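Local coordinates for proline dehydrogenase (PDB 3HAZ), which probably oxidises proline to glutamate in two steps, through an FAD-dependent proline dehydrogenase and an NAD-dependent aldehyde dehydrogenase joined in one chain, at residues A594-E599 and L608-E613; G600-D605 and W659-A664. All blocks are in the same frame, centred on the assembly; numbering follows the deposited sequence.

Interaction 1. Residues A594-E599 and L608-E613; sequences ALLQRE and LSELRE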
loop_
_atom_site.group_PDB
_atom_site.type_symbol
_atom_site.label_atom_id
_atom_site.label_comp_id
_atom_site.label_asym_id
_atom_site.label_seq_id
_atom_site.Cartn_x
_atom_site.Cartn_y
_atom_site.Cartn_z
ATOM N N ALA A 594 -50.499 -0.997 8.267
ATOM C CA ALA A 594 -51.941 -1.099 8.504
ATOM C C ALA A 594 -52.282 -2.399 9.218
ATOM O O ALA A 594 -53.083 -2.414 10.152
ATOM C CB ALA A 594 -52.720 -0.997 7.189
ATOM N N LEU A 595 -51.671 -3.492 8.766
ATOM C CA LEU A 595 -51.876 -4.797 9.386
ATOM C C LEU A 595 -51.387 -4.818 10.830
ATOM O O LEU A 595 -52.064 -5.343 11.714
ATOM C CB LEU A 595 -51.179 -5.895 8.578
ATOM C CG LEU A 595 -52.048 -6.732 7.633
ATOM C CD1 LEU A 595 -53.023 -5.867 6.850
ATOM C CD2 LEU A 595 -51.179 -7.557 6.692
ATOM N N LEU A 596 -50.212 -4.244 11.061
ATOM C CA LEU A 596 -49.626 -4.192 12.395
ATOM C C LEU A 596 -50.524 -3.433 13.368
ATOM O O LEU A 596 -50.607 -3.762 14.552
ATOM C CB LEU A 596 -48.244 -3.540 12.342
ATOM C CG LEU A 596 -47.131 -4.389 11.729
ATOM C CD1 LEU A 596 -45.896 -3.544 11.453
ATOM C CD2 LEU A 596 -46.796 -5.575 12.634
ATOM N N GLN A 597 -51.193 -2.406 12.866
ATOM C CA GLN A 597 -52.086 -1.631 13.707
ATOM C C GLN A 597 -53.399 -2.381 13.961
ATOM O O GLN A 597 -53.880 -2.430 15.094
ATOM C CB GLN A 597 -52.339 -0.256 13.091
ATOM C CG GLN A 597 -51.115 0.651 13.106
ATOM C CD GLN A 597 -51.489 2.110 12.978
ATOM O OE1 GLN A 597 -51.965 2.544 11.927
ATOM N NE2 GLN A 597 -51.282 2.880 14.054
ATOM N N ARG A 598 -53.959 -2.980 12.915
ATOM C CA ARG A 598 -55.245 -3.675 13.018
ATOM C C ARG A 598 -55.132 -4.999 13.764
ATOM O O ARG A 598 -55.832 -5.224 14.748
ATOM C CB ARG A 598 -55.839 -3.916 11.627
ATOM C CG ARG A 598 -56.802 -2.842 11.150
ATOM C CD ARG A 598 -58.199 -3.057 11.722
ATOM N N GLU A 599 -54.257 -5.880 13.288
ATOM C CA GLU A 599 -54.099 -7.198 13.898
ATOM C C GLU A 599 -53.203 -7.145 15.133
ATOM O O GLU A 599 -53.431 -7.865 16.101
ATOM C CB GLU A 599 -53.541 -8.209 12.885
ATOM C CG GLU A 599 -53.621 -9.665 13.353
ATOM C CD GLU A 599 -53.038 -10.655 12.345
ATOM O OE1 GLU A 599 -52.020 -10.327 11.696
ATOM O OE2 GLU A 599 -53.594 -11.769 12.213
ATOM N N LEU A 608 -44.354 1.266 12.229
ATOM C CA LEU A 608 -43.307 1.682 11.304
ATOM C C LEU A 608 -41.950 1.100 11.712
ATOM O O LEU A 608 -41.190 0.601 10.878
ATOM C CB LEU A 608 -43.227 3.203 11.249
ATOM C CG LEU A 608 -42.015 3.772 10.519
ATOM C CD1 LEU A 608 -42.026 3.325 9.066
ATOM C CD2 LEU A 608 -42.001 5.289 10.623
ATOM N N SER A 609 -41.651 1.173 13.004
ATOM C CA SER A 609 -40.410 0.620 13.523
ATOM C C SER A 609 -40.300 -0.889 13.273
ATOM O O SER A 609 -39.224 -1.384 12.941
ATOM C CB SER A 609 -40.270 0.920 15.015
ATOM O OG SER A 609 -39.243 0.133 15.584
ATOM N N GLU A 610 -41.403 -1.618 13.434
ATOM C CA GLU A 610 -41.375 -3.056 13.181
ATOM C C GLU A 610 -41.192 -3.341 11.689
ATOM O O GLU A 610 -40.436 -4.237 11.309
ATOM C CB GLU A 610 -42.622 -3.767 13.722
ATOM C CG GLU A 610 -42.641 -5.253 13.364
ATOM C CD GLU A 610 -43.595 -6.095 14.201
ATOM O OE1 GLU A 610 -44.464 -5.536 14.905
ATOM O OE2 GLU A 610 -43.474 -7.336 14.140
ATOM N N LEU A 611 -41.882 -2.575 10.846
ATOM C CA LEU A 611 -41.701 -2.699 9.401
ATOM C C LEU A 611 -40.224 -2.515 9.035
ATOM O O LEU A 611 -39.655 -3.333 8.318
ATOM C CB LEU A 611 -42.587 -1.700 8.643
ATOM C CG LEU A 611 -42.613 -1.761 7.102
ATOM C CD1 LEU A 611 -41.324 -1.224 6.483
ATOM C CD2 LEU A 611 -42.891 -3.168 6.604
ATOM N N ARG A 612 -39.610 -1.444 9.533
ATOM C CA ARG A 612 -38.184 -1.212 9.297
ATOM C C ARG A 612 -37.336 -2.409 9.740
ATOM O O ARG A 612 -36.458 -2.863 9.010
ATOM C CB ARG A 612 -37.698 0.067 10.000
ATOM C CG ARG A 612 -38.145 1.374 9.339
ATOM C CD ARG A 612 -37.430 2.576 9.948
ATOM N NE ARG A 612 -36.001 2.575 9.636
ATOM C CZ ARG A 612 -35.079 3.249 10.319
ATOM N NH1 ARG A 612 -35.426 3.984 11.368
ATOM N NH2 ARG A 612 -33.802 3.183 9.958
ATOM N N GLU A 613 -37.608 -2.908 10.942
ATOM C CA GLU A 613 -36.865 -4.031 11.511
ATOM C C GLU A 613 -36.962 -5.284 10.633
ATOM O O GLU A 613 -35.980 -6.007 10.451
ATOM C CB GLU A 613 -37.393 -4.337 12.918
ATOM C CG GLU A 613 -36.609 -5.397 13.673
ATOM C CD GLU A 613 -37.211 -5.708 15.032
ATOM O OE1 GLU A 613 -38.193 -5.041 15.410
ATOM O OE2 GLU A 613 -36.704 -6.620 15.722
#
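Glu-610 OE2 is gripped by two backbone amides, those of Leu-663 and Ala-664, on a carboxylate that lays one flat face against the CD2 methyl of Leu-596. The other oxygen, OE1, forms a salt bridge with Lys-602, so both oxygens of this buried acid are satisfied, and the positive partner together with the two N-H donors would be expected to favour its ionised form. The methyl lies toward the OE1 side: Leu-596 CD2 is 3.3 Å from Glu-610 OE1 but 4.1 Å from Glu-610 OE2. The branches of Leu-596 divide the work. CD1 rests on the aliphatic stem, 4.0 Å from Glu-610 CB, and comes within 4.2 Å of Leu-611 N, whereas CD2 meets the polar end. Glu-610 carries its carboxylate past the leucine because CG stands anti to its own backbone N (chi1 176°) and the chain stays extended beyond it. The evidence is therefore that of an apolar side chain packed on the face of a charged group; the nearest CA atoms of segments 594-599 and 608-613, Leu-596 and Glu-610, are 8.4 Å apart. The leucine bridges helices 589-598 and 604-629 of the aldehyde dehydrogenase part, joined by a short connection; Leu-596 also touches Ile-691 of helix 689-702, and the acid reaches the start of helix 664-675.

Interaction 2. Residues G600-D605 and W659-A664; sequences GGKTLD and WNFPLA. With NAD (nicotinamide-adenine-dinucleotide), chain D.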
loop_
_atom_site.group_PDB
_atom_site.type_symbol
_atom_site.label_atom_id
_atom_site.label_comp_id
_atom_site.label_asym_id
_atom_site.label_seq_id
_atom_site.Cartn_x
_atom_site.Cartn_y
_atom_site.Cartn_z
ATOM N N GLY A 600 -52.191 -6.283 15.100
ATOM C CA GLY A 600 -51.236 -6.197 16.189
ATOM C C GLY A 600 -51.594 -5.186 17.267
ATOM O O GLY A 600 -51.081 -5.256 18.382
ATOM N N GLY A 601 -52.467 -4.240 16.936
ATOM C CA GLY A 601 -52.850 -3.197 17.875
ATOM C C GLY A 601 -51.727 -2.218 18.183
ATOM O O GLY A 601 -51.705 -1.592 19.246
ATOM N N LYS A 602 -50.793 -2.073 17.249
ATOM C CA LYS A 602 -49.626 -1.229 17.479
ATOM C C LYS A 602 -49.874 0.224 17.088
ATOM O O LYS A 602 -50.553 0.498 16.097
ATOM C CB LYS A 602 -48.423 -1.770 16.707
ATOM C CG LYS A 602 -47.982 -3.154 17.150
ATOM C CD LYS A 602 -46.535 -3.388 16.770
ATOM C CE LYS A 602 -45.904 -4.478 17.613
ATOM N NZ LYS A 602 -44.414 -4.491 17.430
ATOM N N THR A 603 -49.318 1.150 17.868
ATOM C CA THR A 603 -49.334 2.567 17.503
ATOM C C THR A 603 -48.502 2.787 16.237
ATOM O O THR A 603 -47.738 1.912 15.831
ATOM C CB THR A 603 -48.811 3.480 18.650
ATOM O OG1 THR A 603 -47.586 2.954 19.172
ATOM C CG2 THR A 603 -49.825 3.559 19.776
ATOM N N LEU A 604 -48.652 3.953 15.616
ATOM C CA LEU A 604 -48.028 4.205 14.322
ATOM C C LEU A 604 -46.505 4.076 14.348
ATOM O O LEU A 604 -45.919 3.480 13.451
ATOM C CB LEU A 604 -48.440 5.568 13.765
ATOM C CG LEU A 604 -47.894 5.903 12.373
ATOM C CD1 LEU A 604 -48.296 4.852 11.359
ATOM C CD2 LEU A 604 -48.372 7.281 11.934
ATOM N N ASP A 605 -45.864 4.623 15.374
ATOM C CA ASP A 605 -44.409 4.576 15.436
ATOM C C ASP A 605 -43.879 3.170 15.703
ATOM O O ASP A 605 -42.808 2.806 15.217
ATOM C CB ASP A 605 -43.860 5.551 16.478
ATOM C CG ASP A 605 -42.365 5.742 16.347
ATOM O OD1 ASP A 605 -41.898 5.985 15.211
ATOM O OD2 ASP A 605 -41.656 5.639 17.371
ATOM N N TRP A 659 -46.799 -13.059 19.184
ATOM C CA TRP A 659 -47.753 -12.082 18.669
ATOM C C TRP A 659 -47.271 -10.631 18.776
ATOM O O TRP A 659 -47.834 -9.742 18.137
ATOM C CB TRP A 659 -49.089 -12.229 19.405
ATOM C CG TRP A 659 -48.932 -12.194 20.895
ATOM C CD1 TRP A 659 -48.867 -13.266 21.739
ATOM C CD2 TRP A 659 -48.799 -11.027 21.715
ATOM N NE1 TRP A 659 -48.708 -12.837 23.035
ATOM C CE2 TRP A 659 -48.664 -11.468 23.047
ATOM C CE3 TRP A 659 -48.790 -9.655 21.452
ATOM C CZ2 TRP A 659 -48.516 -10.582 24.115
ATOM C CZ3 TRP A 659 -48.643 -8.774 22.517
ATOM C CH2 TRP A 659 -48.505 -9.243 23.830
ATOM N N ASN A 660 -46.237 -10.387 19.578
ATOM C CA ASN A 660 -45.859 -9.009 19.899
ATOM C C ASN A 660 -45.001 -8.325 18.831
ATOM O O ASN A 660 -45.008 -7.097 18.717
ATOM C CB ASN A 660 -45.209 -8.916 21.282
ATOM C CG ASN A 660 -43.865 -9.613 21.348
ATOM O OD1 ASN A 660 -43.624 -10.595 20.649
ATOM N ND2 ASN A 660 -42.983 -9.113 22.210
ATOM N N PHE A 661 -44.269 -9.130 18.060
ATOM C CA PHE A 661 -43.609 -8.669 16.840
ATOM C C PHE A 661 -43.947 -9.651 15.726
ATOM O O PHE A 661 -43.098 -10.430 15.292
ATOM C CB PHE A 661 -42.099 -8.562 17.034
ATOM C CG PHE A 661 -41.688 -7.445 17.961
ATOM C CD1 PHE A 661 -41.473 -7.686 19.310
ATOM C CD2 PHE A 661 -41.533 -6.153 17.485
ATOM C CE1 PHE A 661 -41.098 -6.662 20.160
ATOM C CE2 PHE A 661 -41.161 -5.123 18.332
ATOM C CZ PHE A 661 -40.943 -5.378 19.667
ATOM N N PRO A 662 -45.206 -9.606 15.265
ATOM C CA PRO A 662 -45.839 -10.599 14.392
ATOM C C PRO A 662 -45.233 -10.598 13.004
ATOM O O PRO A 662 -45.424 -11.548 12.249
ATOM C CB PRO A 662 -47.298 -10.118 14.296
ATOM C CG PRO A 662 -47.443 -8.990 15.239
ATOM C CD PRO A 662 -46.080 -8.450 15.517
ATOM N N LEU A 663 -44.537 -9.521 12.661
ATOM C CA LEU A 663 -43.913 -9.417 11.351
ATOM C C LEU A 663 -42.398 -9.588 11.409
ATOM O O LEU A 663 -41.843 -10.427 10.702
ATOM C CB LEU A 663 -44.264 -8.086 10.683
ATOM C CG LEU A 663 -43.541 -7.862 9.353
ATOM C CD1 LEU A 663 -43.992 -8.906 8.361
ATOM C CD2 LEU A 663 -43.789 -6.452 8.815
ATOM N N ALA A 664 -41.730 -8.804 12.254
ATOM C CA ALA A 664 -40.265 -8.751 12.230
ATOM C C ALA A 664 -39.600 -9.997 12.805
ATOM O O ALA A 664 -38.638 -10.505 12.239
ATOM C CB ALA A 664 -39.746 -7.491 12.929
HETATM P PA NAD D . -45.953 -18.213 24.079
HETATM O O1A NAD D . -44.932 -19.208 24.890
HETATM O O2A NAD D . -47.226 -18.104 24.810
HETATM O O5B NAD D . -46.211 -18.883 22.573
HETATM C C5B NAD D . -45.539 -18.331 21.448
HETATM C C4B NAD D . -45.564 -19.294 20.251
HETATM O O4B NAD D . -45.337 -20.717 20.584
HETATM C C3B NAD D . -46.936 -19.358 19.464
HETATM O O3B NAD D . -46.948 -19.237 18.074
HETATM C C2B NAD D . -47.618 -20.539 20.147
HETATM O O2B NAD D . -48.872 -20.991 19.687
HETATM C C1B NAD D . -46.491 -21.474 20.228
HETATM N N9A NAD D . -46.732 -22.526 21.226
HETATM C C8A NAD D . -47.525 -22.457 22.326
HETATM N N7A NAD D . -47.447 -23.710 23.002
HETATM C C5A NAD D . -46.573 -24.546 22.270
HETATM C C6A NAD D . -46.144 -25.853 22.475
HETATM N N6A NAD D . -46.621 -26.595 23.630
HETATM N N1A NAD D . -45.282 -26.432 21.600
HETATM C C2A NAD D . -44.830 -25.720 20.502
HETATM N N3A NAD D . -45.250 -24.434 20.298
HETATM C C4A NAD D . -46.125 -23.846 21.186
HETATM O O3 NAD D . -45.251 -16.706 23.848
HETATM P PN NAD D . -46.210 -15.406 23.414
HETATM O O1N NAD D . -47.501 -15.307 24.461
HETATM O O2N NAD D . -46.684 -15.575 22.038
HETATM O O5D NAD D . -45.327 -13.994 23.511
HETATM C C5D NAD D . -44.953 -13.483 24.783
HETATM C C4D NAD D . -43.606 -14.049 25.281
HETATM O O4D NAD D . -42.530 -14.208 24.258
HETATM C C3D NAD D . -42.864 -13.391 26.522
HETATM O O3D NAD D . -42.583 -14.178 27.655
HETATM C C2D NAD D . -41.699 -12.684 25.795
HETATM O O2D NAD D . -40.707 -11.976 26.513
HETATM C C1D NAD D . -41.326 -13.698 24.793
HETATM N N1N NAD D . -40.572 -13.032 23.723
HETATM C C2N NAD D . -39.166 -12.999 23.791
HETATM C C3N NAD D . -38.411 -12.323 22.741
HETATM C C7N NAD D . -36.873 -12.296 22.810
HETATM O O7N NAD D . -36.259 -11.940 21.868
HETATM N N7N NAD D . -36.188 -12.834 23.967
HETATM C C4N NAD D . -39.125 -11.671 21.615
HETATM C C5N NAD D . -40.520 -11.708 21.548
HETATM C C6N NAD D . -41.289 -12.395 22.609
#
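Lys-602 and Phe-661 meet with their side chains at about a right angle: the extended lysine brings its ammonium obliquely to one side of the ring, with Lys-602 NZ 3.3 Å from Phe-661 CD2. The same NZ gives a weak hydrogen bond of 3.0 Å to Asn-660 O, its stronger partner being Glu-610. Asn-660 itself faces the other way. With chi1 at 67°, CG sits between the backbone N and the carbonyl carbon, which directs the amide at the nicotinamide. Asn-660 CB lies above one face of the Trp-659 ring, offset toward its rim. The amide plane stands nearly perpendicular to the nicotinamide ring; Asn-660 OD1 is 3.4 Å from NAD C5N, and ND2, 3.6 Å from that same carbon, is hydrogen-bonded to Gln-792 O. Trp-659 NE1 gives a weak, bent hydrogen bond of 3.1 Å to NAD O1N. Were Asn-660 an alanine, Gln-792 O would probably lose this ND2 donor and a gap would open beside NAD C5N. As the side chain of Asn-660 is about 5 Å from that of Cys-794, the predicted nucleophile, its place fits the oxyanion-hole asparagine of aldehyde dehydrogenases, with the lysine's charge held on the backbone side of that residue.

Overall arrangement
Interactions 1 and 2 have centres 5 Å apart and interlock through Glu-610, whose two oxygens reach both segments of interaction 2. Glu-610 OE1 lies 2.7 Å from Lys-602 NZ, a salt bridge that ties helix 604-629 to the residues leading into it, while Glu-610 OE2, 2.8 Å from Leu-663 N, holds the 659-664 loop. The side chain of Glu-610 stays about 9 Å from the bound NAD, which places interaction 1 in a second shell; Trp-659 and Asn-660 of interaction 2 form part of the first. From the coenzyme outward, the order is thus pocket loop, buried charge pair, then the Leu-596 contact between helices.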